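Local coordinates for protein neuraminidase (Influenza A virus, PDB 4GDI) that forms a homotetrameric, neuraminidase-like six-bladed beta-propeller on the virus surface, classed with the sialidases although its putative active site has diverged, at residues Y60-L68 and T347-E355. Sequence-based numbering, arbitrary orientation.
Sequences YGLSANQHL and TVGLGMIQE
Two rings meet their partners obliquely at the ends of this contact between neighbouring blades of the neuraminidase beta-propeller: Y60 has Q354 NE2 4.3 Å from its CE2, and H67 has G349 O 3.1 Å from its CD2. The Q354 amide is held not by the ring but by a hydrogen bond from NE2 to S41 O of strand 39-42, whose L40 and R42 also pack on the Y60 side chain. CG of Y60 lies between the backbone N and the carbonyl carbon (chi1 71°), which turns the ring toward the other segment. Its hydroxyl takes part in two water bridges: one water accepts from OH at 2.6 Å and donates to the carbonyls of L350 and M352, and another donates to OH and accepts from Q354 N. A tyrosine suits this place because its long, rigid ring carries a polar end to backbone that no direct hydrogen bond joins.

H67 closes the type I' turn A64-H67, whose second half, Q66 and H67, meets the loop V348-L350 that leads into strand 352-362. G349 has no side chain, and its CA can therefore lie 3.1 Å from Q66 O in a CA-H...O contact. L350 makes the largest apolar contribution, with 84 Å² of its surface buried by the other segment; its CB meets L68 CD1 at 3.9 Å, and CD2 lies beside both Q66 O and S63 CB. T347 shapes its loop through an ST motif, OG1 accepting from L350 N and donating to a lone pair of G351 O. The amide NE2 of Q66 is held by L34 O, and a third water, within hydrogen-bonding distance of Q66 O and OE1, accepts from G349 N at 2.9 Å.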
loop_
_atom_site.group_PDB
_atom_site.type_symbol
_atom_site.label_atom_id
_atom_site.label_comp_id
_atom_site.label_asym_id
_atom_site.label_seq_id
_atom_site.Cartn_x
_atom_site.Cartn_y
_atom_site.Cartn_z
ATOM N N TYR A 60 -8.584 -11.273 17.497
ATOM C CA TYR A 60 -9.434 -12.370 17.935
ATOM C C TYR A 60 -10.530 -12.723 16.945
ATOM O O TYR A 60 -11.260 -13.700 17.150
ATOM C CB TYR A 60 -10.042 -12.093 19.305
ATOM C CG TYR A 60 -11.098 -11.033 19.329
ATOM C CD1 TYR A 60 -12.432 -11.346 19.067
ATOM C CD2 TYR A 60 -10.777 -9.723 19.643
ATOM C CE1 TYR A 60 -13.409 -10.376 19.103
ATOM C CE2 TYR A 60 -11.751 -8.743 19.679
ATOM C CZ TYR A 60 -13.063 -9.072 19.415
ATOM O OH TYR A 60 -14.024 -8.086 19.456
ATOM N N GLY A 61 -10.640 -11.961 15.868
ATOM C CA GLY A 61 -11.597 -12.312 14.836
ATOM C C GLY A 61 -11.587 -11.400 13.636
ATOM O O GLY A 61 -10.953 -10.336 13.631
ATOM N N LEU A 62 -12.321 -11.831 12.616
ATOM C CA LEU A 62 -12.461 -11.092 11.382
ATOM C C LEU A 62 -13.947 -10.927 11.103
ATOM O O LEU A 62 -14.692 -11.900 11.132
ATOM C CB LEU A 62 -11.803 -11.870 10.240
ATOM C CG LEU A 62 -11.456 -11.064 8.988
ATOM C CD1 LEU A 62 -10.322 -10.112 9.288
ATOM C CD2 LEU A 62 -11.081 -11.989 7.825
ATOM N N SER A 63 -14.379 -9.712 10.807
ATOM C CA SER A 63 -15.791 -9.467 10.526
ATOM C C SER A 63 -16.228 -9.986 9.157
ATOM O O SER A 63 -15.488 -9.906 8.170
ATOM C CB SER A 63 -16.077 -7.974 10.586
ATOM O OG SER A 63 -15.328 -7.301 9.588
ATOM N N ALA A 64 -17.455 -10.490 9.106
ATOM C CA ALA A 64 -18.089 -10.894 7.856
ATOM C C ALA A 64 -19.607 -10.717 7.970
ATOM O O ALA A 64 -20.244 -11.305 8.850
ATOM C CB ALA A 64 -17.742 -12.338 7.539
ATOM N N ASN A 65 -20.178 -9.885 7.104
ATOM C CA ASN A 65 -21.613 -9.598 7.148
ATOM C C ASN A 65 -22.124 -9.425 8.574
ATOM O O ASN A 65 -23.119 -10.044 8.965
ATOM C CB ASN A 65 -22.407 -10.722 6.474
ATOM C CG ASN A 65 -21.893 -11.047 5.090
ATOM O OD1 ASN A 65 -21.990 -10.229 4.174
ATOM N ND2 ASN A 65 -21.347 -12.250 4.928
ATOM N N GLN A 66 -21.420 -8.606 9.349
ATOM C CA GLN A 66 -21.833 -8.244 10.709
ATOM C C GLN A 66 -21.566 -9.319 11.769
ATOM O O GLN A 66 -21.671 -9.048 12.972
ATOM C CB GLN A 66 -23.307 -7.822 10.747
ATOM C CG GLN A 66 -23.630 -6.670 9.805
ATOM C CD GLN A 66 -22.604 -5.546 9.901
ATOM O OE1 GLN A 66 -22.242 -5.102 10.996
ATOM N NE2 GLN A 66 -22.114 -5.102 8.753
ATOM N N HIS A 67 -21.206 -10.523 11.338
ATOM C CA HIS A 67 -20.841 -11.569 12.289
ATOM C C HIS A 67 -19.363 -11.915 12.169
ATOM O O HIS A 67 -18.638 -11.311 11.386
ATOM C CB HIS A 67 -21.723 -12.805 12.086
ATOM C CG HIS A 67 -23.184 -12.499 12.156
ATOM N ND1 HIS A 67 -23.931 -12.177 11.041
ATOM C CD2 HIS A 67 -24.031 -12.423 13.210
ATOM C CE1 HIS A 67 -25.178 -11.935 11.403
ATOM N NE2 HIS A 67 -25.266 -12.077 12.714
ATOM N N LEU A 68 -18.912 -12.871 12.967
ATOM C CA LEU A 68 -17.529 -13.296 12.901
ATOM C C LEU A 68 -17.397 -14.387 11.861
ATOM O O LEU A 68 -18.157 -15.351 11.880
ATOM C CB LEU A 68 -17.067 -13.817 14.260
ATOM C CG LEU A 68 -16.821 -12.746 15.321
ATOM C CD1 LEU A 68 -17.499 -13.134 16.611
ATOM C CD2 LEU A 68 -15.336 -12.553 15.542
ATOM N N THR A 347 -22.259 -3.787 18.836
ATOM C CA THR A 347 -22.534 -4.159 17.451
ATOM C C THR A 347 -23.759 -5.064 17.383
ATOM O O THR A 347 -24.154 -5.665 18.374
ATOM C CB THR A 347 -21.323 -4.844 16.763
ATOM O OG1 THR A 347 -21.234 -6.215 17.170
ATOM C CG2 THR A 347 -20.003 -4.104 17.107
ATOM N N VAL A 348 -24.358 -5.156 16.205
ATOM C CA VAL A 348 -25.585 -5.920 16.065
ATOM C C VAL A 348 -25.285 -7.414 15.982
ATOM O O VAL A 348 -26.049 -8.226 16.494
ATOM C CB VAL A 348 -26.421 -5.441 14.858
ATOM C CG1 VAL A 348 -25.672 -5.647 13.549
ATOM C CG2 VAL A 348 -27.766 -6.159 14.831
ATOM N N GLY A 349 -24.143 -7.777 15.397
ATOM C CA GLY A 349 -23.877 -9.174 15.084
ATOM C C GLY A 349 -22.662 -9.856 15.699
ATOM O O GLY A 349 -22.455 -11.050 15.472
ATOM N N LEU A 350 -21.844 -9.136 16.462
ATOM C CA LEU A 350 -20.683 -9.780 17.083
ATOM C C LEU A 350 -20.257 -9.154 18.410
ATOM O O LEU A 350 -19.091 -9.215 18.792
ATOM C CB LEU A 350 -19.508 -9.828 16.102
ATOM C CG LEU A 350 -19.238 -8.543 15.328
ATOM C CD1 LEU A 350 -18.560 -7.527 16.229
ATOM C CD2 LEU A 350 -18.407 -8.844 14.087
ATOM N N GLY A 351 -21.215 -8.560 19.106
ATOM C CA GLY A 351 -21.018 -8.128 20.475
ATOM C C GLY A 351 -20.267 -6.826 20.627
ATOM O O GLY A 351 -20.222 -6.005 19.716
ATOM N N MET A 352 -19.679 -6.652 21.804
ATOM C CA MET A 352 -18.970 -5.433 22.156
ATOM C C MET A 352 -17.590 -5.439 21.526
ATOM O O MET A 352 -16.835 -6.412 21.661
ATOM C CB MET A 352 -18.837 -5.330 23.679
ATOM C CG MET A 352 -18.115 -4.076 24.150
ATOM S SD MET A 352 -19.109 -3.031 25.234
ATOM C CE MET A 352 -20.443 -2.559 24.132
ATOM N N ILE A 353 -17.266 -4.365 20.815
ATOM C CA ILE A 353 -15.921 -4.211 20.276
ATOM C C ILE A 353 -15.296 -3.008 20.955
ATOM O O ILE A 353 -16.003 -2.167 21.506
ATOM C CB ILE A 353 -15.917 -3.993 18.743
ATOM C CG1 ILE A 353 -16.687 -2.731 18.381
ATOM C CG2 ILE A 353 -16.521 -5.191 18.027
ATOM C CD1 ILE A 353 -16.564 -2.343 16.932
ATOM N N GLN A 354 -13.971 -2.937 20.939
ATOM C CA GLN A 354 -13.293 -1.728 21.393
ATOM C C GLN A 354 -12.423 -1.141 20.287
ATOM O O GLN A 354 -11.745 -1.857 19.544
ATOM C CB GLN A 354 -12.461 -1.982 22.648
ATOM C CG GLN A 354 -11.588 -3.195 22.581
ATOM C CD GLN A 354 -12.322 -4.428 23.036
ATOM O OE1 GLN A 354 -13.295 -4.333 23.785
ATOM N NE2 GLN A 354 -11.870 -5.596 22.580
ATOM N N GLU A 355 -12.471 0.179 20.191
ATOM C CA GLU A 355 -11.639 0.924 19.276
ATOM C C GLU A 355 -10.786 1.908 20.080
ATOM O O GLU A 355 -11.269 2.537 21.025
ATOM C CB GLU A 355 -12.531 1.656 18.271
ATOM C CG GLU A 355 -12.900 0.807 17.058
ATOM C CD GLU A 355 -11.688 0.484 16.204
ATOM O OE1 GLU A 355 -10.901 1.418 15.922
ATOM O OE2 GLU A 355 -11.516 -0.699 15.834
HETATM O O HOH W 1 -12.706 -5.163 19.415
HETATM O O HOH W 2 -16.468 -8.845 19.810
HETATM O O HOH W 3 -22.410 -6.228 13.741
#